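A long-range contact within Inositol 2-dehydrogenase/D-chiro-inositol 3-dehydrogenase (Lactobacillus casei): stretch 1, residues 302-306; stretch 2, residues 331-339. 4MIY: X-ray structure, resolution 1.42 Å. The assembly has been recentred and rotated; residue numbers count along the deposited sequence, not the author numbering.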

ATOM      1  N   PRO A 302      28.855   3.741 -15.384  1.00 17.51           N
ATOM      2  CA  PRO A 302      29.826   2.938 -14.664  1.00 17.06           C
ATOM      3  C   PRO A 302      31.089   2.710 -15.496  1.00 16.89           C
ATOM      4  O   PRO A 302      31.005   2.374 -16.627  1.00 18.98           O
ATOM      5  CB  PRO A 302      29.072   1.616 -14.433  1.00 17.01           C
ATOM      6  CG  PRO A 302      27.694   2.032 -14.350  1.00 17.68           C
ATOM      7  CD  PRO A 302      27.528   3.114 -15.357  1.00 16.29           C
ATOM      8  N   SER A 303      32.235   2.867 -14.850  1.00 17.74           N
ATOM      9  CA  SER A 303      33.504   2.838 -15.534  1.00 17.76           C
ATOM     10  C   SER A 303      34.274   1.554 -15.306  1.00 19.91           C
ATOM     11  O   SER A 303      33.826   0.649 -14.663  1.00 18.48           O
ATOM     12  CB  SER A 303      34.353   3.999 -15.063  1.00 19.35           C
ATOM     13  OG  SER A 303      34.761   3.799 -13.745  1.00 20.64           O
ATOM     14  N   ALA A 304      35.475   1.521 -15.840  1.00 19.93           N
ATOM     15  CA  ALA A 304      36.320   0.383 -15.639  1.00 21.24           C
ATOM     16  C   ALA A 304      36.731   0.318 -14.198  1.00 19.31           C
ATOM     17  O   ALA A 304      36.926  -0.748 -13.682  1.00 20.44           O
ATOM     18  CB  ALA A 304      37.529   0.442 -16.537  1.00 22.38           C
ATOM     19  N   TRP A 305      36.846   1.445 -13.543  1.00 20.30           N
ATOM     20  CA  TRP A 305      37.113   1.413 -12.135  1.00 23.37           C
ATOM     21  C   TRP A 305      35.968   0.705 -11.377  1.00 22.57           C
ATOM     22  O   TRP A 305      36.208  -0.084 -10.515  1.00 21.52           O
ATOM     23  CB  TRP A 305      37.358   2.798 -11.566  1.00 26.90           C
ATOM     24  CG  TRP A 305      37.860   2.780 -10.181  1.00 27.84           C
ATOM     25  CD1 TRP A 305      37.184   3.065  -9.070  1.00 30.75           C
ATOM     26  CD2 TRP A 305      39.168   2.431  -9.778  1.00 33.91           C
ATOM     27  NE1 TRP A 305      37.985   2.930  -7.983  1.00 34.69           N
ATOM     28  CE2 TRP A 305      39.213   2.528  -8.401  1.00 33.73           C
ATOM     29  CE3 TRP A 305      40.309   2.051 -10.459  1.00 34.25           C
ATOM     30  CZ2 TRP A 305      40.359   2.266  -7.683  1.00 38.56           C
ATOM     31  CZ3 TRP A 305      41.451   1.797  -9.739  1.00 36.69           C
ATOM     32  CH2 TRP A 305      41.460   1.890  -8.379  1.00 36.77           C
ATOM     33  N   ASP A 306      34.735   1.067 -11.689  1.00 20.24           N
ATOM     34  CA  ASP A 306      33.575   0.371 -11.151  1.00 20.18           C
ATOM     35  C   ASP A 306      33.636  -1.110 -11.435  1.00 19.31           C
ATOM     36  O   ASP A 306      33.337  -1.904 -10.609  1.00 18.39           O
ATOM     37  CB  ASP A 306      32.290   0.987 -11.711  1.00 17.52           C
ATOM     38  CG  ASP A 306      32.063   2.396 -11.219  1.00 20.61           C
ATOM     39  OD1 ASP A 306      32.078   2.612 -10.013  1.00 21.18           O
ATOM     40  OD2 ASP A 306      31.879   3.263 -12.041  1.00 19.24           O
TER
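Stretch 2 331-339: VAGTPTFYQ

Residues 331-339, the last of the 339-residue chain, lie as an irregular strap over the first turn of a helix that begins at Ala304. Stretch 2 is mostly loop, with a short 3-10 segment at Thr336 and Phe337; the turn there is held by backbone hydrogen bonds from Tyr338 N to Pro335 O (2.9 Å) and from Gln339 N to Thr336 O (3.1 Å). Trp305 is the centre of the contact. Its CA-to-CB bond points toward stretch 2, and with chi1 in t (-170°) the indole has Ala332 at its edge and Thr334 and Pro335 over one face; from there stretch 2 runs on to Tyr338 at the CB end. That face carries two CH-pi contacts: Thr334 CG2 lies 3.5 Å from the centroid of the five-membered ring of Trp305, and Pro335 CD lies 3.5 Å from that of the six-membered ring, only 10° off the normal. At the ring edge, Trp305 CZ2 approaches the carbonyl Ala332 O to 3.1 Å, while Trp305 CH2 stands 4.3 Å from Ala332 CB. The CA-to-CB bond of Tyr338 points toward stretch 1, and with chi1 in m the ring packs by the root of the same tryptophan: Trp305 CB sits over its face, 3.6 Å from Tyr338 CG. The five-membered ring of Trp305 and the ring of Tyr338 are near parallel (28°) but slid apart, their centroids 5.7 Å from each other, so the rings barely overlap. Farther along the tyrosine, Ala304 CB lies 3.7 Å from Tyr338 OH, a hydroxyl hydrogen-bonded elsewhere in the structure. Ser303, the helix N-cap, accepts a weak capping bond from Trp305 N to Ser303 OG (3.2 Å), and this OG also reaches Tyr338 CD1 at 3.5 Å. No direct hydrogen bond joins the stretches; instead water 1 bridges them, 2.4 Å from Ser303 OG and donating to Tyr338 O at 3.0 Å. Together the two stretches bury 328 Å².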

ATOM      1  N   VAL A 331      40.096  -1.290  -1.276  1.00 31.52           N
ATOM      2  CA  VAL A 331      40.201  -0.849  -2.630  1.00 38.64           C
ATOM      3  C   VAL A 331      40.968   0.439  -2.667  1.00 39.22           C
ATOM      4  O   VAL A 331      40.787   1.289  -1.813  1.00 40.56           O
ATOM      5  CB  VAL A 331      38.844  -0.659  -3.221  1.00 38.85           C
ATOM      6  CG1 VAL A 331      38.243  -2.004  -3.459  1.00 32.09           C
ATOM      7  CG2 VAL A 331      38.005   0.120  -2.282  1.00 37.55           C
ATOM      8  N   ALA A 332      41.845   0.554  -3.652  1.00 43.11           N
ATOM      9  CA  ALA A 332      42.710   1.720  -3.730  1.00 45.00           C
ATOM     10  C   ALA A 332      41.897   2.926  -4.051  1.00 47.04           C
ATOM     11  O   ALA A 332      40.847   2.832  -4.654  1.00 43.46           O
ATOM     12  CB  ALA A 332      43.786   1.541  -4.741  1.00 44.27           C
ATOM     13  N   GLY A 333      42.401   4.060  -3.635  1.00 47.79           N
ATOM     14  CA  GLY A 333      41.742   5.303  -3.904  1.00 47.63           C
ATOM     15  C   GLY A 333      41.631   5.493  -5.400  1.00 45.23           C
ATOM     16  O   GLY A 333      42.527   5.123  -6.130  1.00 46.07           O
ATOM     17  N   THR A 334      40.517   6.057  -5.826  0.85 41.63           N
ATOM     18  CA  THR A 334      40.185   6.123  -7.221  0.85 43.49           C
ATOM     19  C   THR A 334      41.088   7.089  -7.961  0.85 44.51           C
ATOM     20  O   THR A 334      41.206   8.210  -7.562  0.85 48.89           O
ATOM     21  CB  THR A 334      38.824   6.682  -7.347  0.85 42.57           C
ATOM     22  OG1 THR A 334      38.008   6.214  -6.272  0.85 45.57           O
ATOM     23  CG2 THR A 334      38.232   6.250  -8.626  0.85 41.35           C
ATOM     24  N   PRO A 335      41.721   6.644  -9.033  1.00 43.75           N
ATOM     25  CA  PRO A 335      42.474   7.598  -9.827  1.00 41.58           C
ATOM     26  C   PRO A 335      41.610   8.759 -10.224  1.00 44.92           C
ATOM     27  O   PRO A 335      40.454   8.547 -10.534  1.00 43.47           O
ATOM     28  CB  PRO A 335      42.786   6.796 -11.064  1.00 40.37           C
ATOM     29  CG  PRO A 335      42.912   5.452 -10.593  1.00 43.12           C
ATOM     30  CD  PRO A 335      41.813   5.302  -9.600  1.00 39.39           C
ATOM     31  N   THR A 336      42.154   9.976 -10.248  0.82 45.42           N
ATOM     32  CA  THR A 336      41.322  11.121 -10.588  0.82 44.08           C
ATOM     33  C   THR A 336      40.715  10.973 -11.992  0.82 41.23           C
ATOM     34  O   THR A 336      39.673  11.514 -12.287  0.82 42.53           O
ATOM     35  CB  THR A 336      42.037  12.545 -10.420  0.82 44.88           C
ATOM     36  OG1 THR A 336      42.810  12.615  -9.217  0.82 47.04           O
ATOM     37  CG2 THR A 336      41.013  13.594 -10.332  0.82 45.20           C
ATOM     38  N   PHE A 337      41.372  10.195 -12.823  1.00 40.30           N
ATOM     39  CA  PHE A 337      40.916   9.876 -14.154  1.00 37.78           C
ATOM     40  C   PHE A 337      39.466   9.344 -14.150  1.00 41.80           C
ATOM     41  O   PHE A 337      38.752   9.483 -15.133  1.00 36.83           O
ATOM     42  CB  PHE A 337      41.896   8.865 -14.704  1.00 34.61           C
ATOM     43  CG  PHE A 337      41.615   8.369 -16.098  1.00 36.00           C
ATOM     44  CD1 PHE A 337      40.791   7.301 -16.321  1.00 29.95           C
ATOM     45  CD2 PHE A 337      42.234   8.927 -17.178  1.00 36.13           C
ATOM     46  CE1 PHE A 337      40.578   6.860 -17.553  1.00 28.91           C
ATOM     47  CE2 PHE A 337      42.024   8.460 -18.396  1.00 31.28           C
ATOM     48  CZ  PHE A 337      41.203   7.434 -18.591  1.00 33.94           C
ATOM     49  N   TYR A 338      39.036   8.789 -13.017  1.00 40.39           N
ATOM     50  CA  TYR A 338      37.750   8.099 -12.908  1.00 39.21           C
ATOM     51  C   TYR A 338      36.725   8.832 -12.031  1.00 43.35           C
ATOM     52  O   TYR A 338      35.799   8.245 -11.531  1.00 44.53           O
ATOM     53  CB  TYR A 338      37.952   6.634 -12.429  1.00 34.90           C
ATOM     54  CG  TYR A 338      38.591   5.674 -13.438  1.00 29.78           C
ATOM     55  CD1 TYR A 338      37.901   5.244 -14.540  1.00 26.07           C
ATOM     56  CD2 TYR A 338      39.866   5.163 -13.260  1.00 31.44           C
ATOM     57  CE1 TYR A 338      38.439   4.370 -15.434  1.00 24.11           C
ATOM     58  CE2 TYR A 338      40.408   4.287 -14.160  1.00 28.31           C
ATOM     59  CZ  TYR A 338      39.702   3.900 -15.264  1.00 26.76           C
ATOM     60  OH  TYR A 338      40.164   3.051 -16.195  1.00 26.74           O
ATOM     61  N   GLN A 339      36.895  10.139 -11.848  0.81 44.55           N
ATOM     62  CA  GLN A 339      35.896  10.942 -11.157  0.81 43.25           C
ATOM     63  C   GLN A 339      35.306  11.982 -12.089  0.81 47.13           C
ATOM     64  O   GLN A 339      34.315  11.748 -12.749  0.81 47.00           O
ATOM     65  CB  GLN A 339      36.493  11.629  -9.935  0.81 45.17           C
ATOM     66  CG  GLN A 339      37.199  10.714  -8.967  0.81 45.60           C
ATOM     67  CD  GLN A 339      38.332  11.387  -8.262  0.81 48.57           C
ATOM     68  OE1 GLN A 339      38.794  12.432  -8.693  0.81 52.04           O
ATOM     69  NE2 GLN A 339      38.794  10.801  -7.180  0.81 51.30           N
TER
HETATM   70  O   HOH W   1      34.608   5.549 -12.049  1.00 32.40           O